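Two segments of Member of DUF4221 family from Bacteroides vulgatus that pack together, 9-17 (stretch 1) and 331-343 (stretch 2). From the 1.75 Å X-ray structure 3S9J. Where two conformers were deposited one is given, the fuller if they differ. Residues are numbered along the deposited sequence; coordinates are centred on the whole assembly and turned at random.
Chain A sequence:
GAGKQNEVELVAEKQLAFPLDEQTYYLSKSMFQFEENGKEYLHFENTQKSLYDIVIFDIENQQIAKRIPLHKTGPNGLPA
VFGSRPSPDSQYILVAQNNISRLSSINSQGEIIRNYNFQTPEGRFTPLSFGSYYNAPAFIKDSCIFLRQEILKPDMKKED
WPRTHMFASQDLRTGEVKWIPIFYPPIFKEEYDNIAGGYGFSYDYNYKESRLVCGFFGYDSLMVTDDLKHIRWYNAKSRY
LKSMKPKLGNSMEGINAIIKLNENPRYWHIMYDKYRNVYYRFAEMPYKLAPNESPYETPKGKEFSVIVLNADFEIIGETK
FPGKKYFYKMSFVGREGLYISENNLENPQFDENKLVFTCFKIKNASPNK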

# COMPACT_ATOMS: atom_id res chain seq x y z
N GLU A 9 0.99 23.51 -1.06
CA GLU A 9 2.01 22.71 -1.72
C GLU A 9 2.84 21.94 -0.69
O GLU A 9 2.89 22.29 0.49
CB GLU A 9 2.94 23.60 -2.54
CG GLU A 9 3.77 24.59 -1.74
CD GLU A 9 4.66 25.46 -2.63
OE1 GLU A 9 5.05 25.03 -3.73
OE2 GLU A 9 4.96 26.59 -2.20
N LEU A 10 3.53 20.91 -1.16
CA LEU A 10 4.40 20.10 -0.31
C LEU A 10 5.85 20.56 -0.45
O LEU A 10 6.37 20.67 -1.58
CB LEU A 10 4.29 18.64 -0.71
CG LEU A 10 3.00 17.93 -0.31
CD1 LEU A 10 2.88 16.59 -1.02
CD2 LEU A 10 2.94 17.75 1.21
N VAL A 11 6.50 20.79 0.69
CA VAL A 11 7.85 21.33 0.72
C VAL A 11 8.76 20.49 1.61
O VAL A 11 8.41 20.19 2.75
CB VAL A 11 7.82 22.81 1.22
CG1 VAL A 11 9.25 23.40 1.31
CG2 VAL A 11 6.95 23.65 0.30
N ALA A 12 9.92 20.11 1.07
CA ALA A 12 10.89 19.30 1.81
C ALA A 12 11.40 20.05 3.04
O ALA A 12 11.81 21.22 2.96
CB ALA A 12 12.08 18.90 0.88
N GLU A 13 11.39 19.38 4.18
CA GLU A 13 11.86 19.98 5.41
C GLU A 13 13.09 19.42 6.15
O GLU A 13 14.04 20.17 6.40
CB GLU A 13 10.71 19.97 6.41
CG GLU A 13 10.98 20.53 7.82
CD GLU A 13 10.61 21.98 7.98
OE1 GLU A 13 10.15 22.63 7.00
OE2 GLU A 13 10.76 22.47 9.12
N LYS A 14 12.99 18.20 6.69
CA LYS A 14 14.17 17.50 7.16
C LYS A 14 14.27 16.11 6.54
O LYS A 14 13.35 15.67 5.85
CB LYS A 14 14.17 17.43 8.69
CG LYS A 14 12.87 16.93 9.35
CD LYS A 14 11.90 18.05 9.79
CE LYS A 14 10.92 17.61 10.91
NZ LYS A 14 10.20 18.76 11.59
N GLN A 15 15.39 15.44 6.79
CA GLN A 15 15.58 14.06 6.38
C GLN A 15 15.75 13.14 7.57
O GLN A 15 16.24 13.54 8.62
CB GLN A 15 16.83 13.95 5.52
CG GLN A 15 16.67 14.37 4.08
CD GLN A 15 17.73 13.72 3.18
OE1 GLN A 15 18.88 13.53 3.59
NE2 GLN A 15 17.34 13.37 1.97
N LEU A 16 15.32 11.91 7.39
CA LEU A 16 15.56 10.82 8.33
C LEU A 16 16.50 9.87 7.64
O LEU A 16 16.33 9.56 6.44
CB LEU A 16 14.31 10.02 8.68
CG LEU A 16 13.15 10.66 9.41
CD1 LEU A 16 12.00 9.64 9.44
CD2 LEU A 16 13.51 11.15 10.81
N ALA A 17 17.50 9.38 8.36
CA ALA A 17 18.45 8.43 7.79
C ALA A 17 18.76 7.33 8.79
O ALA A 17 19.22 7.62 9.90
CB ALA A 17 19.75 9.12 7.31
N SER A 331 6.79 5.05 1.37
CA SER A 331 6.30 6.32 1.90
C SER A 331 5.49 6.03 3.16
O SER A 331 4.89 4.96 3.28
CB SER A 331 5.44 7.06 0.86
OG SER A 331 6.23 7.49 -0.23
N PHE A 332 5.49 6.98 4.09
CA PHE A 332 4.65 6.89 5.29
C PHE A 332 4.36 8.26 5.85
O PHE A 332 5.09 9.23 5.62
CB PHE A 332 5.29 6.01 6.36
CG PHE A 332 6.48 6.63 7.07
CD1 PHE A 332 7.78 6.43 6.58
CD2 PHE A 332 6.34 7.36 8.25
CE1 PHE A 332 8.88 6.96 7.21
CE2 PHE A 332 7.46 7.91 8.90
CZ PHE A 332 8.74 7.71 8.38
N VAL A 333 3.27 8.35 6.59
CA VAL A 333 2.95 9.61 7.29
C VAL A 333 3.42 9.47 8.73
O VAL A 333 3.05 8.51 9.42
CB VAL A 333 1.46 9.90 7.28
CG1 VAL A 333 1.14 11.21 8.10
CG2 VAL A 333 0.94 10.02 5.83
N GLY A 334 4.26 10.41 9.17
CA GLY A 334 4.71 10.52 10.54
C GLY A 334 4.13 11.74 11.21
O GLY A 334 3.42 12.53 10.59
N ARG A 335 4.46 11.93 12.49
CA ARG A 335 4.01 13.14 13.21
C ARG A 335 4.32 14.43 12.47
O ARG A 335 3.48 15.33 12.45
CB ARG A 335 4.64 13.19 14.60
CG ARG A 335 4.14 12.11 15.54
CD ARG A 335 5.01 12.12 16.81
NE ARG A 335 4.52 11.17 17.80
CZ ARG A 335 4.98 11.06 19.05
NH1 ARG A 335 5.95 11.84 19.50
NH2 ARG A 335 4.43 10.18 19.85
N GLU A 336 5.51 14.54 11.88
CA GLU A 336 5.97 15.78 11.27
C GLU A 336 5.51 16.02 9.84
O GLU A 336 5.58 17.16 9.33
CB GLU A 336 7.49 15.85 11.31
CG GLU A 336 8.09 15.99 12.73
CD GLU A 336 7.58 17.20 13.49
OE1 GLU A 336 7.34 18.27 12.88
OE2 GLU A 336 7.40 17.08 14.71
N GLY A 337 5.09 14.96 9.17
CA GLY A 337 4.62 15.08 7.79
C GLY A 337 4.65 13.80 6.98
O GLY A 337 4.67 12.70 7.53
N LEU A 338 4.69 13.98 5.66
CA LEU A 338 4.74 12.88 4.70
C LEU A 338 6.17 12.56 4.36
O LEU A 338 6.92 13.41 3.83
CB LEU A 338 3.98 13.25 3.43
CG LEU A 338 4.02 12.26 2.25
CD1 LEU A 338 3.41 10.91 2.64
CD2 LEU A 338 3.37 12.87 1.00
N TYR A 339 6.56 11.33 4.68
CA TYR A 339 7.92 10.90 4.43
C TYR A 339 7.97 10.06 3.17
O TYR A 339 7.22 9.10 3.03
CB TYR A 339 8.46 10.09 5.59
CG TYR A 339 8.74 10.90 6.84
CD1 TYR A 339 7.73 11.16 7.75
CD2 TYR A 339 10.01 11.33 7.15
CE1 TYR A 339 7.97 11.87 8.93
CE2 TYR A 339 10.27 12.05 8.35
CZ TYR A 339 9.23 12.31 9.22
OH TYR A 339 9.45 12.99 10.41
N ILE A 340 8.90 10.40 2.27
CA ILE A 340 9.09 9.69 1.02
C ILE A 340 10.53 9.29 0.94
O ILE A 340 11.45 10.14 1.09
CB ILE A 340 8.70 10.55 -0.21
CG1 ILE A 340 7.29 11.14 -0.05
CG2 ILE A 340 8.82 9.74 -1.55
CD1 ILE A 340 6.84 12.02 -1.23
N SER A 341 10.77 8.00 0.69
CA SER A 341 12.14 7.51 0.65
C SER A 341 12.91 8.08 -0.51
O SER A 341 12.35 8.33 -1.61
CB SER A 341 12.17 5.98 0.54
OG SER A 341 13.48 5.47 0.37
N GLU A 342 14.22 8.25 -0.28
CA GLU A 342 15.17 8.64 -1.35
C GLU A 342 16.03 7.46 -1.83
O GLU A 342 17.06 7.67 -2.46
CB GLU A 342 16.04 9.83 -0.90
CG GLU A 342 15.22 11.13 -0.89
CD GLU A 342 16.04 12.41 -1.06
OE1 GLU A 342 17.19 12.37 -1.55
OE2 GLU A 342 15.49 13.48 -0.69
N ASN A 343 15.63 6.23 -1.52
CA ASN A 343 16.39 5.05 -1.91
C ASN A 343 16.05 4.60 -3.35
O ASN A 343 15.72 3.47 -3.60
CB ASN A 343 16.16 3.90 -0.95
CG ASN A 343 16.85 4.15 0.36
OD1 ASN A 343 16.34 4.91 1.17
ND2 ASN A 343 18.02 3.53 0.56

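Two β-segments whose touching residues lie at least 316 apart in sequence meet here through side chains alone: no backbone hydrogen bond joins them, and the nearest CA atoms stand 8.5 Å (Q15 CA to Y339 CA) and 8.8 Å (L10 CA to L338 CA) apart. At such spacing the gap must be bridged by side chains, and the buried surface is small, 352 Å² summed over both sides. Stretch 2 is a β-hairpin whose strands pair with each other: F332 N donates to Y339 O (2.9 Å), Y339 N to F332 O (2.7 Å), and G334 N to G337 O (2.8 Å). A glycine flanks the turn on each side. A CB on G334 would fall 2.7 Å from Y339 CE1, and G337, at phi/psi 158/-157, would jam a CB against the carbonyl O of E336.

L16, pointing toward the hairpin, makes the main apolar contact. Its CD1 lies 3.2 Å from Y339 CE2, a snug approach oblique to the ring, and 3.9 Å from F332 CZ, at the edge of that ring and near its plane. One methyl thus touches two aromatic residues that are paired across the hairpin. At the other end of stretch 1, L10 CD1 meets L338 CD2 at a looser 4.3 Å.

Polar contacts accompany this apolar packing. The CA-to-CB bond of K14 points sideways, but its long chain brings the ammonium nearer, and K14 NZ donates a hydrogen bond to E336 OE1 at 3.2 Å, forming a salt bridge beside the hairpin turn. Q15 starts out pointing away, yet its end also comes back, placing Q15 NE2 3.2 Å from E342 OE2. Just past the second strand, N343 N donates to S341 OG (3.0 Å, 161°), a local bond that ties the backbone leaving the hairpin to a side chain that points away from stretch 1.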